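Local coordinates for phosphate binding protein (Planctomyces limnophilus, PDB 4JWO), which probably binds phosphate as the solute-binding protein of a system that carries the ion across the cytoplasmic membrane, at residues Trp167-Val173 with Ser213-Tyr218; Pro187-Ala193 with Ser234-Tyr240. One frame throughout, in Å; residues are numbered along the deposited sequence. Where two conformers were deposited one is given.

Contact 1 (Trp167-Val173 with Ser213-Tyr218); sequences WAADSKV and SSRSDY
Two loops meet here, one leaving helix 160-167 and the other leading into strand 219-220, with Ala169 and Ser214 closest at 4.2 Å between CA atoms. Ala168 breaks the helix and starts a type I turn to Ser171, closed by Ser171 N to Ala168 O at 2.9 Å. The backbone N of Arg215 donates to Trp167 O (3.1 Å), and its side chain (chi1 p, chi2 t, chi3 m) lets NH1 donate to Val173 O at 2.7 Å and to Ile166 O; NH2 adds a weak bond to Val173 O (3.2 Å). Asp217 holds the guanidinium, OD1 accepting from Arg215 NE (2.9 Å) and OD2 from Arg215 NH2 (2.8 Å), a two-pronged salt bridge. A water donates to Ser171 O (2.7 Å) and Asp217 OD1 (2.9 Å). Ser171 OG accepts from Val173 N (3.1 Å) in an ST turn and bonds Lys165 O; Ser214 OG donates to Arg215 O (2.8 Å). The Trp167 six-membered ring stands edge-on to the face of Tyr218 (chi1 p), centroids 5.1 Å apart and planes at 77°. Arg215 thus takes up the carbonyls of Ile166, Trp167 and Val173 in a loop-to-loop contact of a periplasmic-binding-protein fold.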
ATOM      1  N   TRP A 167     -11.323  -8.362 -12.987  1.00 17.00           N
ATOM      2  CA  TRP A 167     -11.171  -6.925 -12.734  1.00 19.28           C
ATOM      3  C   TRP A 167     -10.543  -6.098 -13.845  1.00 17.29           C
ATOM      4  O   TRP A 167     -10.552  -4.867 -13.769  1.00 19.85           O
ATOM      5  CB  TRP A 167     -10.351  -6.704 -11.463  1.00 15.07           C
ATOM      6  CG  TRP A 167     -11.129  -6.971 -10.206  1.00 14.83           C
ATOM      7  CD1 TRP A 167     -11.077  -8.091  -9.435  1.00 15.87           C
ATOM      8  CD2 TRP A 167     -12.086  -6.095  -9.589  1.00 14.68           C
ATOM      9  NE1 TRP A 167     -11.924  -7.964  -8.362  1.00 16.28           N
ATOM     10  CE2 TRP A 167     -12.570  -6.750  -8.436  1.00 13.97           C
ATOM     11  CE3 TRP A 167     -12.578  -4.820  -9.891  1.00 17.43           C
ATOM     12  CZ2 TRP A 167     -13.509  -6.171  -7.580  1.00 16.21           C
ATOM     13  CZ3 TRP A 167     -13.519  -4.248  -9.056  1.00 15.77           C
ATOM     14  CH2 TRP A 167     -13.972  -4.924  -7.905  1.00 16.37           C
ATOM     15  N   ALA A 168     -10.011  -6.753 -14.876  1.00 18.03           N
ATOM     16  CA  ALA A 168      -9.270  -6.037 -15.914  1.00 19.61           C
ATOM     17  C   ALA A 168     -10.119  -4.973 -16.569  1.00 20.63           C
ATOM     18  O   ALA A 168     -11.347  -5.082 -16.617  1.00 22.15           O
ATOM     19  CB  ALA A 168      -8.764  -6.996 -16.971  1.00 21.54           C
ATOM     20  N   ALA A 169      -9.438  -3.966 -17.102  1.00 20.99           N
ATOM     21  CA  ALA A 169     -10.077  -2.854 -17.791  1.00 24.52           C
ATOM     22  C   ALA A 169     -11.060  -3.309 -18.861  1.00 27.34           C
ATOM     23  O   ALA A 169     -12.073  -2.652 -19.082  1.00 28.34           O
ATOM     24  CB  ALA A 169      -9.024  -1.953 -18.406  1.00 29.05           C
ATOM     25  N   ASP A 170     -10.747  -4.418 -19.533  1.00 24.92           N
ATOM     26  CA  ASP A 170     -11.565  -4.920 -20.618  1.00 25.71           C
ATOM     27  C   ASP A 170     -12.386  -6.146 -20.224  1.00 28.28           C
ATOM     28  O   ASP A 170     -12.962  -6.805 -21.085  1.00 32.61           O
ATOM     29  CB  ASP A 170     -10.694  -5.268 -21.831  1.00 27.64           C
ATOM     30  CG  ASP A 170      -9.801  -6.479 -21.593  1.00 43.99           C
ATOM     31  OD1 ASP A 170      -9.325  -6.687 -20.456  1.00 37.97           O
ATOM     32  OD2 ASP A 170      -9.566  -7.228 -22.562  1.00 54.04           O
ATOM     33  N   SER A 171     -12.453  -6.446 -18.933  1.00 27.39           N
ATOM     34  CA  SER A 171     -13.231  -7.599 -18.486  1.00 23.41           C
ATOM     35  C   SER A 171     -14.724  -7.323 -18.517  1.00 32.01           C
ATOM     36  O   SER A 171     -15.192  -6.285 -18.028  1.00 28.22           O
ATOM     37  CB  SER A 171     -12.846  -8.019 -17.073  1.00 23.81           C
ATOM     38  OG  SER A 171     -13.692  -9.091 -16.675  1.00 25.05           O
ATOM     39  N   LYS A 172     -15.463  -8.261 -19.100  1.00 27.73           N
ATOM     40  CA  LYS A 172     -16.917  -8.208 -19.107  1.00 31.55           C
ATOM     41  C   LYS A 172     -17.481  -9.316 -18.236  1.00 32.65           C
ATOM     42  O   LYS A 172     -18.679  -9.600 -18.294  1.00 33.20           O
ATOM     43  CB  LYS A 172     -17.449  -8.384 -20.529  1.00 29.44           C
ATOM     44  CG  LYS A 172     -16.707  -7.564 -21.566  1.00 38.72           C
ATOM     45  CD  LYS A 172     -16.730  -6.084 -21.220  1.00 38.78           C
ATOM     46  CE  LYS A 172     -15.741  -5.320 -22.082  1.00 41.95           C
ATOM     47  NZ  LYS A 172     -15.847  -3.843 -21.888  1.00 41.19           N
ATOM     48  N   VAL A 173     -16.620  -9.954 -17.445  1.00 29.14           N
ATOM     49  CA  VAL A 173     -17.032 -11.117 -16.654  1.00 25.40           C
ATOM     50  C   VAL A 173     -18.165 -10.734 -15.724  1.00 25.97           C
ATOM     51  O   VAL A 173     -18.084  -9.742 -15.002  1.00 26.33           O
ATOM     52  CB  VAL A 173     -15.852 -11.720 -15.851  1.00 22.31           C
ATOM     53  CG1 VAL A 173     -16.353 -12.642 -14.723  1.00 25.62           C
ATOM     54  CG2 VAL A 173     -14.927 -12.472 -16.785  1.00 26.03           C
ATOM     55  N   SER A 213      -5.429   0.429 -13.798  1.00 31.37           N
ATOM     56  CA  SER A 213      -6.812   0.672 -14.145  1.00 28.16           C
ATOM     57  C   SER A 213      -7.625  -0.570 -13.847  1.00 25.50           C
ATOM     58  O   SER A 213      -7.066  -1.631 -13.604  1.00 23.55           O
ATOM     59  CB  SER A 213      -6.892   0.933 -15.636  1.00 31.63           C
ATOM     60  OG  SER A 213      -6.361  -0.191 -16.322  1.00 30.57           O
ATOM     61  N   SER A 214      -8.949  -0.435 -13.872  1.00 21.97           N
ATOM     62  CA  SER A 214      -9.847  -1.589 -13.798  1.00 17.31           C
ATOM     63  C   SER A 214     -11.143  -1.269 -14.530  1.00 17.68           C
ATOM     64  O   SER A 214     -11.378  -0.125 -14.916  1.00 18.04           O
ATOM     65  CB  SER A 214     -10.142  -1.983 -12.346  1.00 22.10           C
ATOM     66  OG  SER A 214     -11.114  -1.140 -11.752  1.00 22.69           O
ATOM     67  N   ARG A 215     -11.989  -2.277 -14.718  1.00 15.20           N
ATOM     68  CA  ARG A 215     -13.345  -2.022 -15.175  1.00 18.01           C
ATOM     69  C   ARG A 215     -13.996  -1.084 -14.169  1.00 14.68           C
ATOM     70  O   ARG A 215     -13.597  -1.011 -13.003  1.00 17.41           O
ATOM     71  CB  ARG A 215     -14.129  -3.338 -15.245  1.00 17.51           C
ATOM     72  CG  ARG A 215     -14.298  -3.997 -13.880  1.00 16.75           C
ATOM     73  CD  ARG A 215     -14.807  -5.424 -14.012  1.00 17.24           C
ATOM     74  NE  ARG A 215     -16.167  -5.490 -14.542  1.00 20.46           N
ATOM     75  CZ  ARG A 215     -16.813  -6.628 -14.779  1.00 18.59           C
ATOM     76  NH1 ARG A 215     -16.209  -7.786 -14.544  1.00 19.62           N
ATOM     77  NH2 ARG A 215     -18.051  -6.597 -15.258  1.00 21.46           N
ATOM     78  N   SER A 216     -15.000  -0.349 -14.618  1.00 17.15           N
ATOM     79  CA  SER A 216     -15.650   0.614 -13.736  1.00 16.88           C
ATOM     80  C   SER A 216     -17.032   0.173 -13.269  1.00 22.89           C
ATOM     81  O   SER A 216     -17.644   0.849 -12.434  1.00 19.63           O
ATOM     82  CB  SER A 216     -15.753   1.962 -14.434  1.00 17.93           C
ATOM     83  OG  SER A 216     -16.586   1.879 -15.577  1.00 20.89           O
ATOM     84  N   ASP A 217     -17.533  -0.932 -13.821  1.00 19.48           N
ATOM     85  CA  ASP A 217     -18.866  -1.406 -13.437  1.00 21.40           C
ATOM     86  C   ASP A 217     -18.794  -2.316 -12.211  1.00 20.85           C
ATOM     87  O   ASP A 217     -18.799  -3.544 -12.301  1.00 20.63           O
ATOM     88  CB  ASP A 217     -19.606  -2.072 -14.602  1.00 20.70           C
ATOM     89  CG  ASP A 217     -18.824  -3.203 -15.225  1.00 23.75           C
ATOM     90  OD1 ASP A 217     -17.582  -3.091 -15.318  1.00 19.13           O
ATOM     91  OD2 ASP A 217     -19.451  -4.207 -15.633  1.00 24.21           O
ATOM     92  N   TYR A 218     -18.697  -1.669 -11.059  1.00 17.90           N
ATOM     93  CA  TYR A 218     -18.692  -2.351  -9.776  1.00 15.35           C
ATOM     94  C   TYR A 218     -19.167  -1.360  -8.739  1.00 17.21           C
ATOM     95  O   TYR A 218     -19.272  -0.161  -9.013  1.00 18.36           O
ATOM     96  CB  TYR A 218     -17.298  -2.896  -9.437  1.00 18.09           C
ATOM     97  CG  TYR A 218     -16.216  -1.860  -9.186  1.00 14.79           C
ATOM     98  CD1 TYR A 218     -15.489  -1.323 -10.237  1.00 15.88           C
ATOM     99  CD2 TYR A 218     -15.884  -1.472  -7.894  1.00 14.99           C
ATOM    100  CE1 TYR A 218     -14.487  -0.385 -10.017  1.00 16.65           C
ATOM    101  CE2 TYR A 218     -14.887  -0.539  -7.658  1.00 15.59           C
ATOM    102  CZ  TYR A 218     -14.189  -0.001  -8.728  1.00 16.81           C
ATOM    103  OH  TYR A 218     -13.186   0.909  -8.502  1.00 17.74           O
TER
HETATM  104  O   HOH W   1     -16.720  -4.097 -17.904  1.00 25.48           O

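Contact 2 (Pro187-Ala193 with Ser234-Tyr240); sequences PIQLFGA and SKGALGY
Strands 189-192 and 237-240 run side by side in the same direction, axes 4.6 Å apart at closest and 14° from parallel. The register pairs Gln189 with Ala237 (CA atoms 4.4 Å apart) and Leu190 with Leu238 (5.1 Å). Gln189 N donates to Gly236 O (3.1 Å), Leu238 N to Gln189 O (2.9 Å), Phe191 N to Leu238 O (2.9 Å) and Tyr240 N to Phe191 O (3.2 Å). A type I turn from Ser234 to Ala237 leads into the second strand. Leu190 (m, t) and Leu238 (t, p) fill one face, Leu190 CD2 and Leu238 CD2 3.8 Å apart, with Ile188 CG2 3.9 Å from Leu238 CB; Ile166 and Trp167 of helix 160-167 pack on both leucines. On the other face the Phe191 ring (chi1 m) lies beside Ala237, CE1 to CB 3.8 Å. Gly239 gives the hollow for Phe191 CB, where a CB of its own would be tight. Gly192 is a second hollow, taken by the Tyr240 ring (chi1 p), whose face receives Gly192 CA 4.1 Å from its centroid in a CH-pi contact; a CB on Gly192 would clash with the ring. Ala193 CB touches Tyr240 CE1 at 3.9 Å. At the strand entry Ser234 OG comes within 3.1 Å of Gln189 CG. Directional main-chain bonds thus set the register; the apolar fit depends on small residues meeting large ones.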
ATOM      1  N   PRO A 187     -24.381 -14.592 -10.811  1.00 19.71           N
ATOM      2  CA  PRO A 187     -23.681 -13.313 -10.975  1.00 22.34           C
ATOM      3  C   PRO A 187     -22.626 -13.078  -9.911  1.00 21.19           C
ATOM      4  O   PRO A 187     -22.796 -13.457  -8.749  1.00 20.91           O
ATOM      5  CB  PRO A 187     -24.801 -12.274 -10.808  1.00 23.76           C
ATOM      6  CG  PRO A 187     -26.066 -13.017 -11.069  1.00 28.89           C
ATOM      7  CD  PRO A 187     -25.828 -14.416 -10.600  1.00 23.75           C
ATOM      8  N   ILE A 188     -21.519 -12.457 -10.302  1.00 19.33           N
ATOM      9  CA  ILE A 188     -20.522 -11.979  -9.343  0.62 18.41           C
ATOM     10  C   ILE A 188     -20.847 -10.530  -9.037  1.00 22.33           C
ATOM     11  O   ILE A 188     -20.912  -9.713  -9.950  1.00 24.91           O
ATOM     12  CB  ILE A 188     -19.102 -11.945  -9.924  0.62 20.68           C
ATOM     13  CG1 ILE A 188     -18.739 -13.256 -10.603  0.62 20.91           C
ATOM     14  CG2 ILE A 188     -18.081 -11.595  -8.828  0.62 18.18           C
ATOM     15  CD1 ILE A 188     -17.387 -13.198 -11.260  0.62 20.11           C
ATOM     16  N   GLN A 189     -21.062 -10.205  -7.769  1.00 17.44           N
ATOM     17  CA  GLN A 189     -21.368  -8.826  -7.393  1.00 19.87           C
ATOM     18  C   GLN A 189     -20.094  -8.200  -6.859  1.00 16.98           C
ATOM     19  O   GLN A 189     -19.614  -8.582  -5.800  1.00 18.69           O
ATOM     20  CB  GLN A 189     -22.454  -8.790  -6.314  1.00 23.88           C
ATOM     21  CG  GLN A 189     -23.665  -9.682  -6.584  1.00 34.25           C
ATOM     22  CD  GLN A 189     -24.580  -9.140  -7.664  1.00 50.43           C
ATOM     23  OE1 GLN A 189     -24.302  -8.106  -8.276  1.00 56.96           O
ATOM     24  NE2 GLN A 189     -25.686  -9.838  -7.904  1.00 52.39           N
ATOM     25  N   LEU A 190     -19.541  -7.250  -7.606  1.00 16.74           N
ATOM     26  CA  LEU A 190     -18.226  -6.702  -7.309  1.00 16.94           C
ATOM     27  C   LEU A 190     -18.275  -5.469  -6.422  1.00 15.78           C
ATOM     28  O   LEU A 190     -19.069  -4.561  -6.647  1.00 15.70           O
ATOM     29  CB  LEU A 190     -17.508  -6.318  -8.609  1.00 16.61           C
ATOM     30  CG  LEU A 190     -17.216  -7.473  -9.567  1.00 18.73           C
ATOM     31  CD1 LEU A 190     -16.601  -6.902 -10.836  1.00 22.07           C
ATOM     32  CD2 LEU A 190     -16.269  -8.485  -8.917  1.00 18.78           C
ATOM     33  N   PHE A 191     -17.380  -5.444  -5.435  1.00 15.82           N
ATOM     34  CA  PHE A 191     -17.231  -4.320  -4.515  1.00 15.68           C
ATOM     35  C   PHE A 191     -15.771  -3.944  -4.433  1.00 14.86           C
ATOM     36  O   PHE A 191     -14.907  -4.805  -4.390  1.00 15.93           O
ATOM     37  CB  PHE A 191     -17.730  -4.713  -3.115  1.00 15.49           C
ATOM     38  CG  PHE A 191     -19.200  -4.994  -3.059  1.00 14.24           C
ATOM     39  CD1 PHE A 191     -19.686  -6.277  -3.297  1.00 16.83           C
ATOM     40  CD2 PHE A 191     -20.098  -3.981  -2.777  1.00 17.47           C
ATOM     41  CE1 PHE A 191     -21.057  -6.534  -3.260  1.00 18.34           C
ATOM     42  CE2 PHE A 191     -21.459  -4.229  -2.738  1.00 19.79           C
ATOM     43  CZ  PHE A 191     -21.937  -5.513  -2.975  1.00 22.06           C
ATOM     44  N   GLY A 192     -15.481  -2.650  -4.409  1.00 13.79           N
ATOM     45  CA  GLY A 192     -14.100  -2.214  -4.337  1.00 15.34           C
ATOM     46  C   GLY A 192     -13.916  -0.746  -4.046  1.00 14.38           C
ATOM     47  O   GLY A 192     -14.879  -0.010  -3.810  1.00 15.19           O
ATOM     48  N   ALA A 193     -12.655  -0.325  -4.097  1.00 14.38           N
ATOM     49  CA  ALA A 193     -12.252   1.021  -3.741  1.00 14.41           C
ATOM     50  C   ALA A 193     -12.637   2.036  -4.797  1.00 16.85           C
ATOM     51  O   ALA A 193     -12.828   1.699  -5.965  1.00 16.37           O
ATOM     52  CB  ALA A 193     -10.745   1.063  -3.512  1.00 16.89           C
ATOM     53  N   SER A 234     -24.565 -10.023   0.028  1.00 21.94           N
ATOM     54  CA  SER A 234     -24.663 -10.694  -1.267  0.53 23.24           C
ATOM     55  C   SER A 234     -23.882 -11.998  -1.293  1.00 21.65           C
ATOM     56  O   SER A 234     -22.657 -12.003  -1.168  1.00 21.24           O
ATOM     57  CB  SER A 234     -24.171  -9.791  -2.397  0.53 29.36           C
ATOM     58  OG  SER A 234     -24.178 -10.502  -3.621  0.53 32.76           O
ATOM     59  N   LYS A 235     -24.604 -13.098  -1.476  1.00 23.81           N
ATOM     60  CA  LYS A 235     -23.999 -14.430  -1.490  1.00 23.12           C
ATOM     61  C   LYS A 235     -22.934 -14.554  -2.562  1.00 22.38           C
ATOM     62  O   LYS A 235     -21.945 -15.272  -2.397  1.00 21.65           O
ATOM     63  CB  LYS A 235     -25.073 -15.488  -1.743  1.00 25.49           C
ATOM     64  CG  LYS A 235     -26.120 -15.606  -0.649  1.00 39.28           C
ATOM     65  CD  LYS A 235     -25.554 -16.285   0.586  1.00 47.84           C
ATOM     66  CE  LYS A 235     -26.650 -16.736   1.546  1.00 54.06           C
ATOM     67  NZ  LYS A 235     -27.030 -15.675   2.522  1.00 59.51           N
ATOM     68  N   GLY A 236     -23.152 -13.866  -3.674  1.00 19.73           N
ATOM     69  CA  GLY A 236     -22.241 -13.936  -4.798  1.00 19.03           C
ATOM     70  C   GLY A 236     -21.219 -12.818  -4.853  1.00 15.73           C
ATOM     71  O   GLY A 236     -20.620 -12.576  -5.901  1.00 17.29           O
ATOM     72  N   ALA A 237     -21.004 -12.128  -3.735  1.00 16.12           N
ATOM     73  CA  ALA A 237     -20.106 -10.975  -3.729  1.00 14.06           C
ATOM     74  C   ALA A 237     -18.625 -11.317  -3.828  1.00 16.05           C
ATOM     75  O   ALA A 237     -18.165 -12.363  -3.382  1.00 16.35           O
ATOM     76  CB  ALA A 237     -20.339 -10.135  -2.474  1.00 20.09           C
ATOM     77  N   LEU A 238     -17.870 -10.411  -4.429  1.00 14.67           N
ATOM     78  CA  LEU A 238     -16.412 -10.449  -4.390  0.53 15.48           C
ATOM     79  C   LEU A 238     -15.968  -9.015  -4.138  1.00 18.10           C
ATOM     80  O   LEU A 238     -16.357  -8.135  -4.886  1.00 16.39           O
ATOM     81  CB  LEU A 238     -15.856 -10.925  -5.732  0.53 15.25           C
ATOM     82  CG  LEU A 238     -14.331 -10.923  -5.891  0.53 19.44           C
ATOM     83  CD1 LEU A 238     -13.733 -12.083  -5.136  0.53 17.71           C
ATOM     84  CD2 LEU A 238     -13.905 -10.975  -7.352  0.53 23.08           C
ATOM     85  N   GLY A 239     -15.172  -8.777  -3.106  1.00 15.23           N
ATOM     86  CA  GLY A 239     -14.764  -7.412  -2.810  1.00 13.95           C
ATOM     87  C   GLY A 239     -13.291  -7.328  -2.485  1.00 13.64           C
ATOM     88  O   GLY A 239     -12.639  -8.345  -2.270  1.00 14.75           O
ATOM     89  N   TYR A 240     -12.747  -6.117  -2.485  1.00 14.20           N
ATOM     90  CA  TYR A 240     -11.398  -5.910  -1.967  1.00 12.77           C
ATOM     91  C   TYR A 240     -11.323  -4.630  -1.167  1.00 14.14           C
ATOM     92  O   TYR A 240     -12.040  -3.670  -1.445  1.00 14.87           O
ATOM     93  CB  TYR A 240     -10.333  -5.908  -3.082  1.00 11.91           C
ATOM     94  CG  TYR A 240     -10.315  -4.692  -3.986  1.00 13.06           C
ATOM     95  CD1 TYR A 240      -9.530  -3.586  -3.680  1.00 13.24           C
ATOM     96  CD2 TYR A 240     -11.051  -4.664  -5.168  1.00 14.48           C
ATOM     97  CE1 TYR A 240      -9.491  -2.474  -4.515  1.00 13.70           C
ATOM     98  CE2 TYR A 240     -11.029  -3.540  -6.014  1.00 15.11           C
ATOM     99  CZ  TYR A 240     -10.235  -2.460  -5.677  1.00 15.72           C
ATOM    100  OH  TYR A 240     -10.181  -1.352  -6.504  1.00 16.96           O
TER

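Overall arrangement
The segments alternate along the chain: 167-173, 187-193, 213-218, then 234-240. The two contacts therefore cross in sequence; their centres lie 13 Å apart and both about 21 Å from the centre of the chain, on the same side of it. Contact 2 is a parallel pair within the mixed sheet; contact 1 lies beside it, where the loop after helix 160-167 meets the one entering strand 219-220, itself a parallel neighbour of strand 189-192. They touch directly: Tyr218 OH makes a probable hydrogen bond to Ala193 O (2.7 Å), Tyr218 CB packs on Leu190 CB (3.5 Å), and Val173 CG1 on Ile188 CD1 (3.7 Å). Together they knit loops, helix and sheet into one lobe of the binding-protein fold.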